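Local coordinates for protein glutamate--tRNA ligase, cytoplasmic (Saccharomyces cerevisiae, PDB 2HRA) that activates glutamate with ATP and joins it to tRNA(Glu), and through its N-terminal GST-like domain pairs with the aminoacylation cofactor Arc1p, at residues Pro30-Ala35 with Asp182-Ser187; Asn75-Thr78 with Ile84-Asn87; Leu133-Ala138 with Glu172-Phe177; Gly144-Asn149 with Ser165-Leu170. One frame throughout, in Å; residues are numbered along the deposited sequence.

Contact 1 (Pro30-Ala35 with Asp182-Ser187)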
# COMPACT_ATOMS: atom_id res chain seq x y z
N PRO A 30 7.75 11.19 3.95
CA PRO A 30 8.96 10.43 3.62
C PRO A 30 8.70 8.97 3.38
O PRO A 30 9.46 8.34 2.69
CB PRO A 30 9.90 10.66 4.81
CG PRO A 30 9.06 11.20 5.90
CD PRO A 30 7.80 11.78 5.31
N ILE A 31 7.65 8.43 3.96
CA ILE A 31 7.17 7.12 3.61
C ILE A 31 5.75 7.31 3.12
O ILE A 31 4.83 7.49 3.91
CB ILE A 31 7.19 6.15 4.81
CG1 ILE A 31 8.57 6.18 5.49
CG2 ILE A 31 6.78 4.74 4.36
CD1 ILE A 31 8.59 5.43 6.87
N VAL A 32 5.59 7.29 1.81
CA VAL A 32 4.31 7.54 1.13
C VAL A 32 3.29 6.43 1.42
O VAL A 32 3.64 5.24 1.44
CB VAL A 32 4.55 7.71 -0.40
CG1 VAL A 32 3.22 7.81 -1.18
CG2 VAL A 32 5.45 8.93 -0.65
N ALA A 33 2.04 6.84 1.65
CA ALA A 33 0.96 5.95 2.06
C ALA A 33 0.39 5.15 0.89
O ALA A 33 -0.80 5.21 0.58
CB ALA A 33 -0.14 6.76 2.74
N TYR A 34 1.25 4.37 0.24
CA TYR A 34 0.82 3.60 -0.94
C TYR A 34 -0.24 2.58 -0.56
O TYR A 34 -1.21 2.40 -1.28
CB TYR A 34 2.02 2.94 -1.67
CG TYR A 34 2.84 3.91 -2.47
CD1 TYR A 34 4.13 4.26 -2.07
CD2 TYR A 34 2.33 4.54 -3.59
CE1 TYR A 34 4.87 5.16 -2.78
CE2 TYR A 34 3.10 5.47 -4.32
CZ TYR A 34 4.34 5.77 -3.91
OH TYR A 34 5.13 6.69 -4.60
N ALA A 35 -0.07 1.92 0.57
CA ALA A 35 -0.99 0.86 0.95
C ALA A 35 -2.41 1.39 1.06
O ALA A 35 -3.36 0.76 0.59
CB ALA A 35 -0.56 0.23 2.24
N ASP A 182 2.15 6.87 -10.39
CA ASP A 182 1.80 7.81 -11.47
C ASP A 182 0.53 8.62 -11.19
O ASP A 182 0.50 9.82 -11.45
CB ASP A 182 1.64 7.07 -12.80
CG ASP A 182 2.97 6.59 -13.37
OD1 ASP A 182 2.95 5.88 -14.41
OD2 ASP A 182 4.03 6.94 -12.79
N PHE A 183 -0.50 7.98 -10.65
CA PHE A 183 -1.69 8.70 -10.23
C PHE A 183 -1.36 9.78 -9.22
O PHE A 183 -1.83 10.91 -9.31
CB PHE A 183 -2.73 7.78 -9.59
CG PHE A 183 -3.82 8.53 -8.87
CD1 PHE A 183 -4.87 9.10 -9.58
CD2 PHE A 183 -3.75 8.74 -7.51
CE1 PHE A 183 -5.85 9.83 -8.93
CE2 PHE A 183 -4.74 9.47 -6.85
CZ PHE A 183 -5.78 10.00 -7.56
N LEU A 184 -0.57 9.42 -8.23
CA LEU A 184 -0.21 10.37 -7.19
C LEU A 184 0.63 11.53 -7.74
O LEU A 184 0.37 12.69 -7.43
CB LEU A 184 0.50 9.62 -6.06
CG LEU A 184 0.79 10.41 -4.80
CD1 LEU A 184 -0.43 11.17 -4.31
CD2 LEU A 184 1.33 9.43 -3.74
N SER A 185 1.59 11.21 -8.58
CA SER A 185 2.50 12.22 -9.10
C SER A 185 1.90 13.15 -10.16
O SER A 185 2.25 14.34 -10.22
CB SER A 185 3.80 11.57 -9.59
OG SER A 185 3.75 11.19 -10.95
N LYS A 186 0.99 12.64 -10.99
CA LYS A 186 0.21 13.50 -11.91
C LYS A 186 -0.78 14.40 -11.18
O LYS A 186 -0.95 15.54 -11.55
CB LYS A 186 -0.53 12.66 -12.97
CG LYS A 186 0.43 12.00 -13.94
CD LYS A 186 -0.20 10.88 -14.80
CE LYS A 186 0.88 10.07 -15.56
NZ LYS A 186 1.53 10.86 -16.67
N SER A 187 -1.42 13.88 -10.14
CA SER A 187 -2.34 14.66 -9.34
C SER A 187 -1.63 15.77 -8.58
O SER A 187 -2.18 16.84 -8.39
CB SER A 187 -3.05 13.76 -8.35
OG SER A 187 -3.77 12.79 -9.06

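Contact 2 (Asn75-Thr78 with Ile84-Asn87)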
# COMPACT_ATOMS: atom_id res chain seq x y z
N ASN A 75 -5.93 0.19 8.45
CA ASN A 75 -6.91 -0.68 9.07
C ASN A 75 -8.30 -0.06 9.17
O ASN A 75 -9.31 -0.78 9.17
CB ASN A 75 -6.45 -1.10 10.45
CG ASN A 75 -5.39 -2.18 10.40
OD1 ASN A 75 -5.48 -3.15 9.63
ND2 ASN A 75 -4.38 -2.04 11.25
N LYS A 76 -8.34 1.26 9.29
CA LYS A 76 -9.60 1.95 9.30
C LYS A 76 -10.28 1.86 7.93
O LYS A 76 -11.47 1.70 7.87
CB LYS A 76 -9.42 3.39 9.78
CG LYS A 76 -9.06 3.49 11.26
CD LYS A 76 -9.03 4.91 11.78
CE LYS A 76 -9.28 4.97 13.28
NZ LYS A 76 -8.12 4.54 14.10
N ILE A 77 -9.52 1.91 6.84
CA ILE A 77 -10.14 1.79 5.51
C ILE A 77 -10.76 0.39 5.35
O ILE A 77 -11.90 0.19 4.92
CB ILE A 77 -9.11 2.03 4.40
CG1 ILE A 77 -8.52 3.44 4.51
CG2 ILE A 77 -9.73 1.77 3.00
CD1 ILE A 77 -7.25 3.61 3.69
N THR A 78 -9.96 -0.55 5.81
CA THR A 78 -10.15 -1.97 5.68
C THR A 78 -11.38 -2.45 6.46
O THR A 78 -12.13 -3.26 5.96
CB THR A 78 -8.85 -2.61 6.16
OG1 THR A 78 -8.03 -2.91 5.01
CG2 THR A 78 -9.08 -3.74 7.09
N ILE A 84 -15.80 -5.07 1.02
CA ILE A 84 -14.79 -5.23 -0.02
C ILE A 84 -13.62 -6.11 0.43
O ILE A 84 -13.21 -7.02 -0.28
CB ILE A 84 -14.29 -3.84 -0.53
CG1 ILE A 84 -15.49 -3.14 -1.23
CG2 ILE A 84 -13.01 -3.97 -1.44
CD1 ILE A 84 -15.12 -1.92 -2.03
N PHE A 85 -13.09 -5.80 1.61
CA PHE A 85 -11.97 -6.57 2.18
C PHE A 85 -12.55 -7.73 2.97
O PHE A 85 -12.58 -7.70 4.19
CB PHE A 85 -11.08 -5.63 3.00
CG PHE A 85 -10.48 -4.55 2.18
CD1 PHE A 85 -11.00 -3.26 2.19
CD2 PHE A 85 -9.45 -4.85 1.30
CE1 PHE A 85 -10.47 -2.28 1.37
CE2 PHE A 85 -8.91 -3.88 0.48
CZ PHE A 85 -9.43 -2.58 0.51
N ASP A 86 -13.03 -8.73 2.24
CA ASP A 86 -13.86 -9.81 2.78
C ASP A 86 -13.19 -11.18 2.70
O ASP A 86 -13.86 -12.18 2.95
CB ASP A 86 -15.20 -9.90 2.02
CG ASP A 86 -15.04 -10.33 0.56
OD1 ASP A 86 -13.90 -10.53 0.07
OD2 ASP A 86 -16.08 -10.49 -0.12
N ASN A 87 -11.91 -11.23 2.32
CA ASN A 87 -11.18 -12.50 2.21
C ASN A 87 -9.94 -12.54 3.09
O ASN A 87 -9.16 -11.60 3.12
CB ASN A 87 -10.84 -12.82 0.74
CG ASN A 87 -9.85 -11.85 0.11
OD1 ASN A 87 -9.76 -10.67 0.49
ND2 ASN A 87 -9.11 -12.34 -0.87

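Contact 3 (Leu133-Ala138 with Glu172-Phe177)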
# COMPACT_ATOMS: atom_id res chain seq x y z
N LEU A 133 -7.56 -17.19 -4.51
CA LEU A 133 -7.55 -16.83 -5.92
C LEU A 133 -7.41 -15.33 -6.07
O LEU A 133 -6.83 -14.85 -7.04
CB LEU A 133 -8.82 -17.31 -6.64
CG LEU A 133 -8.72 -17.31 -8.19
CD1 LEU A 133 -9.37 -18.53 -8.77
CD2 LEU A 133 -9.32 -16.06 -8.84
N LYS A 134 -7.90 -14.61 -5.06
CA LYS A 134 -8.00 -13.15 -5.00
C LYS A 134 -6.89 -12.67 -4.09
O LYS A 134 -6.61 -13.34 -3.10
CB LYS A 134 -9.33 -12.74 -4.32
CG LYS A 134 -10.39 -12.17 -5.19
CD LYS A 134 -11.79 -12.37 -4.58
CE LYS A 134 -11.99 -11.66 -3.24
NZ LYS A 134 -13.44 -11.53 -2.93
N TYR A 135 -6.29 -11.53 -4.37
CA TYR A 135 -5.40 -10.94 -3.34
C TYR A 135 -6.26 -10.42 -2.19
O TYR A 135 -7.50 -10.27 -2.30
CB TYR A 135 -4.45 -9.84 -3.87
CG TYR A 135 -5.16 -8.68 -4.55
CD1 TYR A 135 -5.85 -7.72 -3.81
CD2 TYR A 135 -5.12 -8.54 -5.92
CE1 TYR A 135 -6.52 -6.68 -4.44
CE2 TYR A 135 -5.78 -7.49 -6.55
CZ TYR A 135 -6.48 -6.57 -5.82
OH TYR A 135 -7.14 -5.54 -6.47
N SER A 136 -5.60 -10.19 -1.07
CA SER A 136 -6.25 -9.69 0.13
C SER A 136 -5.55 -8.43 0.61
O SER A 136 -4.56 -7.96 0.03
CB SER A 136 -6.20 -10.76 1.22
OG SER A 136 -4.86 -10.87 1.71
N ALA A 137 -6.05 -7.91 1.72
CA ALA A 137 -5.49 -6.76 2.40
C ALA A 137 -4.06 -7.02 2.79
O ALA A 137 -3.26 -6.08 2.88
CB ALA A 137 -6.35 -6.39 3.67
N ALA A 138 -3.72 -8.27 3.05
CA ALA A 138 -2.34 -8.61 3.37
C ALA A 138 -1.40 -8.19 2.21
O ALA A 138 -0.33 -7.61 2.41
CB ALA A 138 -2.22 -10.12 3.69
N GLU A 172 2.19 -5.45 -9.66
CA GLU A 172 2.56 -4.23 -10.38
C GLU A 172 1.88 -4.13 -11.77
O GLU A 172 1.53 -3.03 -12.19
CB GLU A 172 4.08 -4.14 -10.51
CG GLU A 172 4.61 -2.85 -11.12
CD GLU A 172 6.11 -2.90 -11.31
OE1 GLU A 172 6.79 -1.99 -10.82
OE2 GLU A 172 6.61 -3.86 -11.95
N MET A 173 1.69 -5.24 -12.46
CA MET A 173 0.97 -5.25 -13.74
C MET A 173 -0.54 -4.92 -13.62
O MET A 173 -1.21 -4.70 -14.62
CB MET A 173 1.13 -6.60 -14.45
CG MET A 173 2.54 -6.92 -14.88
SD MET A 173 2.71 -8.55 -15.66
CE MET A 173 2.00 -9.66 -14.44
N ASP A 174 -1.05 -4.94 -12.40
CA ASP A 174 -2.41 -4.55 -12.10
C ASP A 174 -2.37 -3.04 -11.83
O ASP A 174 -1.83 -2.61 -10.81
CB ASP A 174 -2.88 -5.33 -10.87
CG ASP A 174 -4.35 -5.11 -10.52
OD1 ASP A 174 -4.89 -4.08 -10.93
OD2 ASP A 174 -4.94 -5.96 -9.81
N PRO A 175 -2.97 -2.23 -12.73
CA PRO A 175 -2.95 -0.75 -12.62
C PRO A 175 -3.36 -0.21 -11.25
O PRO A 175 -2.86 0.86 -10.82
CB PRO A 175 -3.99 -0.31 -13.64
CG PRO A 175 -4.16 -1.42 -14.57
CD PRO A 175 -3.78 -2.67 -13.87
N ILE A 176 -4.30 -0.89 -10.61
CA ILE A 176 -4.73 -0.52 -9.27
C ILE A 176 -3.53 -0.32 -8.36
O ILE A 176 -3.55 0.60 -7.54
CB ILE A 176 -5.72 -1.54 -8.66
CG1 ILE A 176 -7.13 -1.27 -9.21
CG2 ILE A 176 -5.73 -1.44 -7.13
CD1 ILE A 176 -8.10 -2.45 -9.17
N PHE A 177 -2.52 -1.19 -8.51
CA PHE A 177 -1.25 -1.10 -7.74
C PHE A 177 -0.21 -0.32 -8.51
O PHE A 177 0.33 0.66 -8.03
CB PHE A 177 -0.65 -2.49 -7.51
CG PHE A 177 -1.41 -3.33 -6.54
CD1 PHE A 177 -2.67 -3.81 -6.85
CD2 PHE A 177 -0.85 -3.66 -5.32
CE1 PHE A 177 -3.38 -4.59 -5.95
CE2 PHE A 177 -1.53 -4.44 -4.41
CZ PHE A 177 -2.80 -4.90 -4.72

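Contact 4 (Gly144-Asn149 with Ser165-Leu170)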
# COMPACT_ATOMS: atom_id res chain seq x y z
N GLY A 144 2.30 -2.09 -0.92
CA GLY A 144 2.46 -0.66 -0.63
C GLY A 144 3.70 -0.36 0.18
O GLY A 144 4.47 0.53 -0.16
N ALA A 145 3.93 -1.14 1.23
CA ALA A 145 5.12 -0.97 2.06
C ALA A 145 6.39 -1.08 1.20
O ALA A 145 7.29 -0.24 1.31
CB ALA A 145 5.13 -2.00 3.21
N LEU A 146 6.48 -2.09 0.35
CA LEU A 146 7.72 -2.27 -0.46
C LEU A 146 7.86 -1.20 -1.55
O LEU A 146 8.99 -0.74 -1.86
CB LEU A 146 7.80 -3.70 -1.06
CG LEU A 146 7.86 -4.85 -0.03
CD1 LEU A 146 7.73 -6.20 -0.74
CD2 LEU A 146 9.14 -4.82 0.80
N ARG A 147 6.74 -0.74 -2.11
CA ARG A 147 6.74 0.37 -3.06
C ARG A 147 7.33 1.60 -2.39
O ARG A 147 8.07 2.36 -3.01
CB ARG A 147 5.33 0.69 -3.58
CG ARG A 147 5.25 1.79 -4.66
CD ARG A 147 6.22 1.50 -5.79
NE ARG A 147 6.29 2.54 -6.80
CZ ARG A 147 7.10 3.58 -6.76
NH1 ARG A 147 7.94 3.77 -5.74
NH2 ARG A 147 7.06 4.45 -7.74
N SER A 148 7.02 1.80 -1.12
CA SER A 148 7.48 3.00 -0.41
C SER A 148 8.98 2.90 -0.07
O SER A 148 9.64 3.92 0.15
CB SER A 148 6.65 3.21 0.87
OG SER A 148 7.21 2.49 1.97
N ASN A 149 9.51 1.68 -0.01
CA ASN A 149 10.87 1.42 0.52
C ASN A 149 11.87 1.09 -0.57
O ASN A 149 11.94 -0.06 -1.02
CB ASN A 149 10.82 0.27 1.51
CG ASN A 149 12.08 0.11 2.30
OD1 ASN A 149 12.03 -0.45 3.40
ND2 ASN A 149 13.22 0.59 1.79
N SER A 165 9.78 -11.29 -5.69
CA SER A 165 9.95 -10.62 -6.98
C SER A 165 8.76 -10.88 -7.90
O SER A 165 8.20 -9.95 -8.49
CB SER A 165 11.23 -11.13 -7.63
OG SER A 165 11.50 -10.39 -8.79
N ARG A 166 8.38 -12.14 -8.02
CA ARG A 166 7.33 -12.53 -8.95
C ARG A 166 5.96 -12.06 -8.48
O ARG A 166 5.16 -11.55 -9.27
CB ARG A 166 7.37 -14.04 -9.13
CG ARG A 166 8.58 -14.48 -9.94
CD ARG A 166 8.71 -15.98 -10.04
NE ARG A 166 9.86 -16.36 -10.87
CZ ARG A 166 10.57 -17.48 -10.74
NH1 ARG A 166 10.26 -18.36 -9.81
NH2 ARG A 166 11.59 -17.72 -11.55
N TRP A 167 5.71 -12.16 -7.18
CA TRP A 167 4.49 -11.61 -6.58
C TRP A 167 4.38 -10.08 -6.76
O TRP A 167 3.30 -9.58 -7.02
CB TRP A 167 4.43 -12.01 -5.11
CG TRP A 167 3.52 -11.24 -4.22
CD1 TRP A 167 2.24 -11.54 -3.91
CD2 TRP A 167 3.87 -10.08 -3.44
NE1 TRP A 167 1.76 -10.63 -2.99
CE2 TRP A 167 2.74 -9.73 -2.69
CE3 TRP A 167 5.05 -9.34 -3.27
CZ2 TRP A 167 2.72 -8.63 -1.82
CZ3 TRP A 167 5.03 -8.24 -2.39
CH2 TRP A 167 3.88 -7.89 -1.69
N TYR A 168 5.49 -9.36 -6.57
CA TYR A 168 5.52 -7.90 -6.70
C TYR A 168 5.25 -7.49 -8.17
O TYR A 168 4.43 -6.61 -8.44
CB TYR A 168 6.85 -7.32 -6.18
CG TYR A 168 6.88 -5.80 -6.16
CD1 TYR A 168 6.60 -5.09 -5.01
CD2 TYR A 168 7.20 -5.06 -7.31
CE1 TYR A 168 6.59 -3.69 -5.00
CE2 TYR A 168 7.20 -3.68 -7.31
CZ TYR A 168 6.89 -3.00 -6.14
OH TYR A 168 6.87 -1.62 -6.11
N THR A 169 5.91 -8.16 -9.11
CA THR A 169 5.68 -7.93 -10.54
C THR A 169 4.25 -8.28 -10.97
O THR A 169 3.65 -7.53 -11.76
CB THR A 169 6.67 -8.74 -11.34
OG1 THR A 169 7.98 -8.34 -10.91
CG2 THR A 169 6.53 -8.52 -12.85
N LEU A 170 3.70 -9.36 -10.44
CA LEU A 170 2.32 -9.72 -10.75
C LEU A 170 1.42 -8.55 -10.40
O LEU A 170 0.71 -8.01 -11.26
CB LEU A 170 1.89 -10.96 -9.97
CG LEU A 170 0.44 -11.41 -10.23
CD1 LEU A 170 0.19 -11.70 -11.74
CD2 LEU A 170 0.18 -12.61 -9.36

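Contact 1 (Pro30-Ala35 with Asp182-Ser187)
In this GST-like domain, the turn that leads from strand 21-26 into helix 34-46 meets the C-terminal helix 180-195, and Val-32 and Leu-184 make the junction tip to tip. Methyl CG1 of Val-32 lies 3.6 Å from CD2 of Leu-184, the closest approach between the two segments. Each side chain extends from its own backbone toward the other: Val-32 CG1 stands anti to the backbone N (chi1 174°), and Leu-184 CG does the same, and CD2 is the methyl that arrives at the valine. The same CD2 also comes to 4.4 Å from CE2 of Tyr-34, meeting the ring obliquely. Val-32 CG1 in turn rests over one face of that ring, toward the rim, so that valine, leucine and tyrosine form a small apolar cluster although the buried surface is slight. The backbone places Val-32 and Tyr-34 close together. Ala-33, the N-cap residue of helix 34-46, is the centre of an inverse gamma turn, with a weak bond from Tyr-34 N to Val-32 O. On the helix 180-195 side, the hydroxyl of Ser-187 donates to Phe-183 O (OG to O 2.7 Å); Ser-187 N also bonds to this oxygen, from the other face of the carbonyl. Leu-184 continues inward onto Ile-25 of strand 21-26 and Leu-55 of strand 51-56, while Phe-183 packs on Leu-37 and Arg-41 of helix 34-46. Tyr-34 reaches across to Arg-147 and Ser-148 of helix 137-148, placing the contact where the sheet, the C-terminal helix and the helical half meet.

Contact 2 (Asn75-Thr78 with Ile84-Asn87)
The phenyl ring of Phe-85 lies across Thr-78, which places its hydroxyl over one face of the ring. Thr-78 OG1 is 4.1 Å from Phe-85 CG and offset toward the rim, and the two side chains cross at about a right angle. The ring also leans on the backbone of the helix, with Phe-85 CD1 3.8 Å from Thr-78 CA. Farther out, Phe-85 CE1 meets CG2 of Ile-77 obliquely at 4.4 Å, a looser apolar touch. Over the opposite face of the ring, CG2 of Ile-84 stands above its centre, so the phenyl group is held between its sequence neighbour and the helix. CG of Phe-85 is anti to the carbonyl carbon (chi1 -62°), a setting that carries the ring back toward helix 73-80. This helix is the last of the thioredoxin-like half of the GST fold, and 84-87 belongs to the linker running on to helix 90-104 of the all-helical half. Phe-85 is the centre of an inverse gamma turn, closed by a weak bond from Asp-86 N to Ile-84 O. Beyond the pair, Val-43 of helix 34-46 touches Phe-85, and Asp-86 forms a salt bridge with Lys-134.

Contact 3 (Leu133-Ala138 with Glu172-Phe177)
Tyr-135 and Phe-177 form a T-shaped pair: the edge of the phenylalanine points at one face of the tyrosine. Their centroids are 5.1 Å apart and their planes stand at 81°. Phe-177 CE1 leads, 3.7 Å from Tyr-135 CZ and displaced toward the rim of the tyrosine ring. Asp-174 approaches the same ring differently, at its edge and near its plane, with OD2 3.7 Å from Tyr-135 CE2 and the carboxylate turned 56° from the ring. The CD1 methyl of Ile-176 comes to 4.2 Å from Tyr-135 OH. The tyrosine reaches these partners with CG between its backbone N and carbonyl carbon (chi1 57°). Asp-174 is also the N-cap of helix 175-178: its OD1 accepts from Ile-176 N at 3.3 Å, from above the carboxylate plane, which leaves the other oxygen turned to the tyrosine. The contact joins the loop leading into helix 137-148 to the N-terminal end of helix 175-178 and its cap; Asp-174 belongs to a stretch that interacts with Arc1p, and Leu-133 ends another. An alanine in place of Tyr-135 is likely to leave the edge of Phe-177 without a ring face to meet and to open a gap beside Asp-174. Phe-177 also meets Trp-143 edge-to-face. With C-H groups of the tyrosine rim toward a carboxylate oxygen and those of the phenylalanine toward a pi face, both approaches are probably weakly favourable electrostatically as well as by dispersion.

Contact 4 (Gly144-Asn149 with Ser165-Leu170)
A nearly perpendicular helix-helix contact inside the all-helical half of the GST fold brings Leu-146 and Arg-147 against Trp-167 and Tyr-168, on a helix, 162-172, that here runs through a stretch interacting with Arc1p. The axes of 144-148 and 165-170 pass 11.6 Å apart at a crossing angle of -95°, so side chains span the distance. Tyr-168 extends across with CG anti to its backbone N (chi1 -174°). Its OH comes to 3.2 Å from CD of Arg-147, a tight approach to the aliphatic part of the arginine, whose chain bends at chi2. The tyrosine's CE1 lies 4.1 Å from CB of Leu-146. At the far end of that leucine, CD1 meets the indole of Trp-167 at its edge, 3.8 Å from CZ3. The polar end of the indole is bound elsewhere, NE1 donating to Asp-139. Tyr-168 also stacks on the ring of Trp-143 and accepts from that indole through its backbone O. Cutting Tyr-168 back to an alanine would probably open a gap beside the Arg-147 chain and leave Trp-143 without its stacking partner. Behind the contact, Leu-146 packs on Leu-116 and Leu-119 of helix 109-122 and on Leu-104 of helix 90-104, while Ser-165 touches Ile-156 of helix 152-158.

From the N terminus, contact 1 opens first, at the turn into helix 34-46, and closes last, on helix 180-195; the other three nest within its loop. Contact 2 closes a short loop at the passage between the two halves of the fold, before contact 3 opens. Contact 4 is nested inside contact 3, contact 3 opening at the entry to helix 137-148 and contact 4 at its C-terminal end. Asn-87 to the carbonyl of Tyr-135 and Asp-86 to Lys-134 tie the linker of contact 2 to the loop before that helix. Tyr-34 against Arg-147, with Ile-31 against Ser-148, joins contact 1 to contact 4 and so the sheet-bearing half to the helical one.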